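Local coordinates for protein type C neurotoxin (Clostridium botulinum, PDB 3PME) that probably binds gangliosides and phospholipid on nerve-cell membranes, as the receptor-binding domain of a botulinum neurotoxin of the C/D mosaic serotype, at residues Ser70-Leu81 and Asn190-Phe201. Residues are numbered along the deposited sequence; the frame is centred on the assembly and turned at random.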
ATOM      1  N   SER A  70      23.611   2.986  -0.048  1.00 22.25           N
ATOM      2  CA  SER A  70      22.263   2.502  -0.294  1.00 21.68           C
ATOM      3  C   SER A  70      21.297   3.663  -0.134  1.00 21.45           C
ATOM      4  O   SER A  70      21.509   4.562   0.681  1.00 22.03           O
ATOM      5  CB  SER A  70      21.890   1.374   0.665  1.00 21.02           C
ATOM      6  OG  SER A  70      22.848   0.316   0.610  1.00 22.84           O
ATOM      7  N   VAL A  71      20.229   3.638  -0.917  1.00 19.08           N
ATOM      8  CA  VAL A  71      19.188   4.633  -0.795  1.00 20.57           C
ATOM      9  C   VAL A  71      17.892   3.856  -0.608  1.00 18.36           C
ATOM     10  O   VAL A  71      17.629   2.929  -1.368  1.00 19.05           O
ATOM     11  CB  VAL A  71      19.099   5.490  -2.065  1.00 19.37           C
ATOM     12  CG1 VAL A  71      17.955   6.466  -1.937  1.00 22.29           C
ATOM     13  CG2 VAL A  71      20.444   6.217  -2.332  1.00 19.33           C
ATOM     14  N   SER A  72      17.097   4.194   0.403  1.00 17.77           N
ATOM     15  CA  SER A  72      15.818   3.519   0.583  1.00 18.59           C
ATOM     16  C   SER A  72      14.698   4.520   0.828  1.00 19.07           C
ATOM     17  O   SER A  72      14.918   5.577   1.398  1.00 19.40           O
ATOM     18  CB  SER A  72      15.882   2.501   1.721  1.00 20.71           C
ATOM     19  OG  SER A  72      15.974   3.140   2.985  1.00 20.73           O
ATOM     20  N   PHE A  73      13.495   4.183   0.374  1.00 18.26           N
ATOM     21  CA  PHE A  73      12.320   5.032   0.588  1.00 16.52           C
ATOM     22  C   PHE A  73      11.123   4.276   0.066  1.00 17.12           C
ATOM     23  O   PHE A  73      11.283   3.320  -0.688  1.00 17.53           O
ATOM     24  CB  PHE A  73      12.439   6.351  -0.186  1.00 19.48           C
ATOM     25  CG  PHE A  73      12.671   6.176  -1.670  1.00 18.06           C
ATOM     26  CD1 PHE A  73      13.963   6.037  -2.167  1.00 18.00           C
ATOM     27  CD2 PHE A  73      11.612   6.162  -2.565  1.00 17.88           C
ATOM     28  CE1 PHE A  73      14.193   5.871  -3.523  1.00 19.56           C
ATOM     29  CE2 PHE A  73      11.826   6.000  -3.932  1.00 19.66           C
ATOM     30  CZ  PHE A  73      13.134   5.847  -4.419  1.00 18.20           C
ATOM     31  N   TRP A  74       9.920   4.698   0.460  1.00 16.31           N
ATOM     32  CA  TRP A  74       8.706   4.174  -0.154  1.00 17.42           C
ATOM     33  C   TRP A  74       8.163   5.242  -1.080  1.00 16.09           C
ATOM     34  O   TRP A  74       8.340   6.435  -0.838  1.00 17.72           O
ATOM     35  CB  TRP A  74       7.637   3.855   0.902  1.00 16.92           C
ATOM     36  CG  TRP A  74       8.073   2.881   1.935  1.00 15.78           C
ATOM     37  CD1 TRP A  74       9.061   3.051   2.861  1.00 16.86           C
ATOM     38  CD2 TRP A  74       7.529   1.577   2.160  1.00 16.27           C
ATOM     39  NE1 TRP A  74       9.164   1.937   3.646  1.00 16.82           N
ATOM     40  CE2 TRP A  74       8.240   1.011   3.234  1.00 18.11           C
ATOM     41  CE3 TRP A  74       6.502   0.835   1.559  1.00 16.64           C
ATOM     42  CZ2 TRP A  74       7.966  -0.269   3.716  1.00 17.97           C
ATOM     43  CZ3 TRP A  74       6.225  -0.434   2.043  1.00 17.45           C
ATOM     44  CH2 TRP A  74       6.953  -0.973   3.112  1.00 19.33           C
ATOM     45  N   ILE A  75       7.467   4.824  -2.128  1.00 15.94           N
ATOM     46  CA  ILE A  75       6.874   5.767  -3.059  1.00 15.03           C
ATOM     47  C   ILE A  75       5.470   5.286  -3.463  1.00 16.47           C
ATOM     48  O   ILE A  75       5.184   4.083  -3.461  1.00 17.73           O
ATOM     49  CB  ILE A  75       7.800   5.973  -4.293  1.00 15.81           C
ATOM     50  CG1 ILE A  75       7.361   7.181  -5.134  1.00 17.56           C
ATOM     51  CG2 ILE A  75       7.929   4.676  -5.109  1.00 17.13           C
ATOM     52  CD1 ILE A  75       8.452   7.664  -6.104  1.00 20.28           C
ATOM     53  N   LYS A  76       4.616   6.250  -3.793  1.00 16.59           N
ATOM     54  CA  LYS A  76       3.227   6.003  -4.171  1.00 16.12           C
ATOM     55  C   LYS A  76       2.926   7.018  -5.267  1.00 17.22           C
ATOM     56  O   LYS A  76       3.001   8.224  -5.030  1.00 18.18           O
ATOM     57  CB  LYS A  76       2.310   6.216  -2.963  1.00 17.24           C
ATOM     58  CG  LYS A  76       0.829   6.109  -3.271  1.00 17.94           C
ATOM     59  CD  LYS A  76       0.032   6.178  -1.970  1.00 17.08           C
ATOM     60  CE  LYS A  76      -1.484   6.140  -2.223  1.00 18.55           C
ATOM     61  NZ  LYS A  76      -1.963   7.434  -2.783  1.00 18.35           N
ATOM     62  N   ILE A  77       2.629   6.536  -6.473  1.00 16.89           N
ATOM     63  CA  ILE A  77       2.524   7.389  -7.654  1.00 14.94           C
ATOM     64  C   ILE A  77       1.092   7.351  -8.206  1.00 18.22           C
ATOM     65  O   ILE A  77       0.574   6.291  -8.516  1.00 18.09           O
ATOM     66  CB  ILE A  77       3.547   6.980  -8.737  1.00 16.77           C
ATOM     67  CG1 ILE A  77       4.957   6.932  -8.140  1.00 18.30           C
ATOM     68  CG2 ILE A  77       3.525   7.961  -9.898  1.00 17.21           C
ATOM     69  CD1 ILE A  77       5.915   6.065  -8.935  1.00 21.00           C
ATOM     70  N   SER A  78       0.449   8.510  -8.305  1.00 17.80           N
ATOM     71  CA  SER A  78      -0.948   8.553  -8.725  1.00 18.37           C
ATOM     72  C   SER A  78      -1.190   7.892 -10.078  1.00 20.54           C
ATOM     73  O   SER A  78      -0.283   7.764 -10.903  1.00 19.92           O
ATOM     74  CB  SER A  78      -1.467   9.996  -8.736  1.00 20.25           C
ATOM     75  OG  SER A  78      -1.022  10.701  -9.887  1.00 22.67           O
ATOM     76  N   LYS A  79      -2.423   7.462 -10.297  1.00 20.14           N
ATOM     77  CA  LYS A  79      -2.796   6.861 -11.570  1.00 18.76           C
ATOM     78  C   LYS A  79      -2.523   7.795 -12.748  1.00 21.90           C
ATOM     79  O   LYS A  79      -1.964   7.371 -13.762  1.00 22.17           O
ATOM     80  CB  LYS A  79      -4.271   6.444 -11.552  1.00 20.47           C
ATOM     81  CG  LYS A  79      -4.783   5.976 -12.909  1.00 23.97           C
ATOM     82  CD  LYS A  79      -6.243   5.495 -12.852  1.00 26.07           C
ATOM     83  CE  LYS A  79      -7.177   6.582 -12.364  1.00 30.41           C
ATOM     84  NZ  LYS A  79      -8.616   6.177 -12.453  1.00 33.39           N
ATOM     85  N   ASP A  80      -2.905   9.064 -12.629  1.00 22.34           N
ATOM     86  CA  ASP A  80      -2.735   9.988 -13.753  1.00 25.10           C
ATOM     87  C   ASP A  80      -1.265  10.251 -14.080  1.00 25.93           C
ATOM     88  O   ASP A  80      -0.918  10.451 -15.242  1.00 27.47           O
ATOM     89  CB  ASP A  80      -3.479  11.307 -13.523  1.00 27.01           C
ATOM     90  CG  ASP A  80      -4.982  11.183 -13.749  1.00 34.46           C
ATOM     91  OD1 ASP A  80      -5.489  10.049 -13.799  1.00 38.16           O
ATOM     92  OD2 ASP A  80      -5.657  12.226 -13.872  1.00 38.59           O
ATOM     93  N   LEU A  81      -0.403  10.245 -13.063  1.00 21.93           N
ATOM     94  CA  LEU A  81       1.018  10.442 -13.304  1.00 21.59           C
ATOM     95  C   LEU A  81       1.604   9.170 -13.907  1.00 23.56           C
ATOM     96  O   LEU A  81       2.430   9.224 -14.816  1.00 24.68           O
ATOM     97  CB  LEU A  81       1.730  10.810 -12.009  1.00 22.00           C
ATOM     98  CG  LEU A  81       3.212  11.155 -12.097  1.00 25.04           C
ATOM     99  CD1 LEU A  81       3.446  12.106 -13.254  1.00 27.41           C
ATOM    100  CD2 LEU A  81       3.656  11.773 -10.783  1.00 25.11           C
ATOM    101  N   ASN A 190      -4.462  15.950 -11.004  1.00 34.37           N
ATOM    102  CA  ASN A 190      -4.497  14.576 -10.511  1.00 33.94           C
ATOM    103  C   ASN A 190      -3.131  13.891 -10.568  1.00 27.40           C
ATOM    104  O   ASN A 190      -2.997  12.711 -10.247  1.00 26.06           O
ATOM    105  CB  ASN A 190      -5.519  13.755 -11.292  1.00 34.38           C
ATOM    106  CG  ASN A 190      -6.944  14.208 -11.042  1.00 40.07           C
ATOM    107  OD1 ASN A 190      -7.269  14.713  -9.965  1.00 36.76           O
ATOM    108  ND2 ASN A 190      -7.807  14.019 -12.037  1.00 41.97           N
ATOM    109  N   GLN A 191      -2.120  14.630 -11.003  1.00 27.65           N
ATOM    110  CA  GLN A 191      -0.775  14.079 -11.068  1.00 27.83           C
ATOM    111  C   GLN A 191       0.007  14.460  -9.814  1.00 28.01           C
ATOM    112  O   GLN A 191       0.268  15.634  -9.554  1.00 31.29           O
ATOM    113  CB  GLN A 191      -0.070  14.536 -12.350  1.00 27.57           C
ATOM    114  CG  GLN A 191      -0.706  13.931 -13.602  1.00 27.83           C
ATOM    115  CD  GLN A 191      -0.047  14.378 -14.890  1.00 34.04           C
ATOM    116  OE1 GLN A 191       0.365  15.528 -15.024  1.00 36.46           O
ATOM    117  NE2 GLN A 191       0.042  13.468 -15.852  1.00 33.99           N
ATOM    118  N   MET A 192       0.347  13.451  -9.022  1.00 22.71           N
ATOM    119  CA  MET A 192       0.946  13.668  -7.715  1.00 24.39           C
ATOM    120  C   MET A 192       1.628  12.382  -7.273  1.00 19.87           C
ATOM    121  O   MET A 192       1.367  11.318  -7.813  1.00 20.23           O
ATOM    122  CB  MET A 192      -0.133  14.071  -6.701  1.00 24.23           C
ATOM    123  CG  MET A 192      -1.151  12.960  -6.394  1.00 23.51           C
ATOM    124  SD  MET A 192      -2.633  13.553  -5.554  1.00 30.15           S
ATOM    125  CE  MET A 192      -3.368  14.536  -6.856  1.00 27.44           C
ATOM    126  N   LEU A 193       2.511  12.495  -6.291  1.00 20.52           N
ATOM    127  CA  LEU A 193       3.121  11.318  -5.694  1.00 18.19           C
ATOM    128  C   LEU A 193       3.486  11.598  -4.254  1.00 19.94           C
ATOM    129  O   LEU A 193       3.577  12.757  -3.830  1.00 21.53           O
ATOM    130  CB  LEU A 193       4.372  10.890  -6.474  1.00 19.84           C
ATOM    131  CG  LEU A 193       5.579  11.827  -6.444  1.00 21.86           C
ATOM    132  CD1 LEU A 193       6.478  11.539  -5.264  1.00 25.61           C
ATOM    133  CD2 LEU A 193       6.371  11.692  -7.730  1.00 28.48           C
ATOM    134  N   TRP A 194       3.714  10.521  -3.512  1.00 18.20           N
ATOM    135  CA  TRP A 194       4.097  10.592  -2.111  1.00 19.19           C
ATOM    136  C   TRP A 194       5.363   9.784  -1.950  1.00 20.42           C
ATOM    137  O   TRP A 194       5.527   8.753  -2.603  1.00 18.30           O
ATOM    138  CB  TRP A 194       3.026   9.959  -1.212  1.00 18.71           C
ATOM    139  CG  TRP A 194       1.681  10.624  -1.195  1.00 19.62           C
ATOM    140  CD1 TRP A 194       1.178  11.401  -0.197  1.00 22.75           C
ATOM    141  CD2 TRP A 194       0.643  10.522  -2.190  1.00 17.85           C
ATOM    142  NE1 TRP A 194      -0.102  11.806  -0.510  1.00 22.79           N
ATOM    143  CE2 TRP A 194      -0.456  11.281  -1.723  1.00 22.66           C
ATOM    144  CE3 TRP A 194       0.531   9.862  -3.418  1.00 20.40           C
ATOM    145  CZ2 TRP A 194      -1.642  11.415  -2.451  1.00 21.13           C
ATOM    146  CZ3 TRP A 194      -0.652   9.994  -4.143  1.00 19.76           C
ATOM    147  CH2 TRP A 194      -1.726  10.768  -3.650  1.00 21.12           C
ATOM    148  N   ILE A 195       6.237  10.244  -1.062  1.00 19.60           N
ATOM    149  CA  ILE A 195       7.421   9.489  -0.663  1.00 19.73           C
ATOM    150  C   ILE A 195       7.410   9.414   0.857  1.00 19.22           C
ATOM    151  O   ILE A 195       6.926  10.333   1.523  1.00 18.44           O
ATOM    152  CB  ILE A 195       8.698  10.189  -1.148  1.00 17.97           C
ATOM    153  CG1 ILE A 195       8.814  10.045  -2.669  1.00 20.81           C
ATOM    154  CG2 ILE A 195       9.957   9.602  -0.465  1.00 20.05           C
ATOM    155  CD1 ILE A 195       9.872  10.946  -3.288  1.00 22.32           C
ATOM    156  N   ARG A 196       7.918   8.332   1.425  1.00 18.89           N
ATOM    157  CA  ARG A 196       8.110   8.306   2.876  1.00 18.21           C
ATOM    158  C   ARG A 196       9.391   7.595   3.280  1.00 21.32           C
ATOM    159  O   ARG A 196       9.910   6.757   2.549  1.00 18.56           O
ATOM    160  CB  ARG A 196       6.909   7.688   3.599  1.00 18.63           C
ATOM    161  CG  ARG A 196       6.880   6.152   3.593  1.00 18.16           C
ATOM    162  CD  ARG A 196       5.661   5.715   4.376  1.00 20.31           C
ATOM    163  NE  ARG A 196       5.695   4.331   4.832  1.00 23.01           N
ATOM    164  CZ  ARG A 196       5.091   3.332   4.211  1.00 19.28           C
ATOM    165  NH1 ARG A 196       4.426   3.545   3.078  1.00 22.46           N
ATOM    166  NH2 ARG A 196       5.126   2.117   4.730  1.00 19.38           N
ATOM    167  N   ASP A 197       9.878   7.938   4.463  1.00 19.38           N
ATOM    168  CA  ASP A 197      11.022   7.281   5.081  1.00 19.21           C
ATOM    169  C   ASP A 197      12.261   7.303   4.183  1.00 19.88           C
ATOM    170  O   ASP A 197      12.927   6.287   3.987  1.00 20.76           O
ATOM    171  CB  ASP A 197      10.661   5.858   5.525  1.00 18.78           C
ATOM    172  CG  ASP A 197       9.578   5.839   6.592  1.00 24.80           C
ATOM    173  OD1 ASP A 197       9.868   6.241   7.737  1.00 31.90           O
ATOM    174  OD2 ASP A 197       8.447   5.428   6.286  1.00 33.72           O
ATOM    175  N   PHE A 198      12.575   8.475   3.654  1.00 18.43           N
ATOM    176  CA  PHE A 198      13.752   8.601   2.796  1.00 18.72           C
ATOM    177  C   PHE A 198      15.055   8.535   3.606  1.00 20.07           C
ATOM    178  O   PHE A 198      15.262   9.344   4.526  1.00 21.65           O
ATOM    179  CB  PHE A 198      13.718   9.886   1.976  1.00 17.67           C
ATOM    180  CG  PHE A 198      14.798   9.940   0.935  1.00 18.90           C
ATOM    181  CD1 PHE A 198      16.035  10.503   1.228  1.00 19.92           C
ATOM    182  CD2 PHE A 198      14.581   9.402  -0.319  1.00 19.90           C
ATOM    183  CE1 PHE A 198      17.044  10.532   0.279  1.00 22.21           C
ATOM    184  CE2 PHE A 198      15.586   9.424  -1.284  1.00 18.29           C
ATOM    185  CZ  PHE A 198      16.821   9.988  -0.982  1.00 20.18           C
ATOM    186  N   ASN A 199      15.912   7.570   3.251  1.00 18.55           N
ATOM    187  CA  ASN A 199      17.182   7.311   3.940  1.00 19.06           C
ATOM    188  C   ASN A 199      18.329   7.127   2.957  1.00 21.88           C
ATOM    189  O   ASN A 199      18.155   6.543   1.885  1.00 19.48           O
ATOM    190  CB  ASN A 199      17.103   6.016   4.755  1.00 20.24           C
ATOM    191  CG  ASN A 199      16.230   6.148   5.981  1.00 23.39           C
ATOM    192  OD1 ASN A 199      16.250   7.170   6.648  1.00 26.23           O
ATOM    193  ND2 ASN A 199      15.483   5.097   6.298  1.00 28.24           N
ATOM    194  N   ILE A 200      19.521   7.582   3.337  1.00 20.58           N
ATOM    195  CA  ILE A 200      20.723   7.220   2.596  1.00 22.17           C
ATOM    196  C   ILE A 200      21.723   6.614   3.569  1.00 23.26           C
ATOM    197  O   ILE A 200      21.889   7.113   4.669  1.00 22.88           O
ATOM    198  CB  ILE A 200      21.342   8.420   1.869  1.00 19.82           C
ATOM    199  CG1 ILE A 200      20.345   8.986   0.853  1.00 22.13           C
ATOM    200  CG2 ILE A 200      22.653   8.001   1.151  1.00 22.41           C
ATOM    201  CD1 ILE A 200      20.823  10.206   0.098  1.00 23.31           C
ATOM    202  N   PHE A 201      22.365   5.527   3.153  1.00 22.02           N
ATOM    203  CA  PHE A 201      23.309   4.791   3.996  1.00 22.87           C
ATOM    204  C   PHE A 201      24.679   4.822   3.334  1.00 24.78           C
ATOM    205  O   PHE A 201      24.779   4.835   2.105  1.00 23.19           O
ATOM    206  CB  PHE A 201      22.872   3.327   4.142  1.00 25.12           C
ATOM    207  CG  PHE A 201      21.507   3.145   4.752  1.00 26.89           C
ATOM    208  CD1 PHE A 201      20.359   3.240   3.969  1.00 24.53           C
ATOM    209  CD2 PHE A 201      21.373   2.856   6.101  1.00 27.85           C
ATOM    210  CE1 PHE A 201      19.106   3.071   4.533  1.00 23.34           C
ATOM    211  CE2 PHE A 201      20.129   2.685   6.668  1.00 28.83           C
ATOM    212  CZ  PHE A 201      18.991   2.788   5.881  1.00 26.61           C
TER
HETATM  213  O   HOH W   1      13.552   3.673   4.070  1.00 20.25           O
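The guanidinium of R196 lies flat on the indole of W74, with centres 3.8 Å apart and planes at 16°. R196 NH2 lies over the centre of the indole, and CZ lies over the five-membered ring, which makes the contact a cation-pi pair as well as a stack. Q217 takes a hydrogen bond from each, at W74 NE1 and R196 NH2. Further along the same face, K76 runs beside W194. Its chain is extended to CE and then bends (chi4 -73°), which sets NZ over the six-membered ring, 3.5 Å from the centroid. D409 forms a salt bridge with this NZ, and N138 a hydrogen bond. The other face is apolar. F73 and F198 are nearly parallel but slid apart, and V71 CG1 meets F198 CZ at 3.8 Å. I75 packs on I195. The strands are antiparallel, with a beta bulge between S72 and W74. Water 1 joins S72 OG to D197 O there. Past the strand end, S78 OG donates to N190 O (2.8 Å), accepts from M192 N and caps the helix through L81 N. Q191 NE2 reaches D80 O. Both strands belong to the concanavalin-like N-terminal half of the domain. Strand 141-148 flanks 70-77, while strands 6-13 and 42-45 flank 193-201.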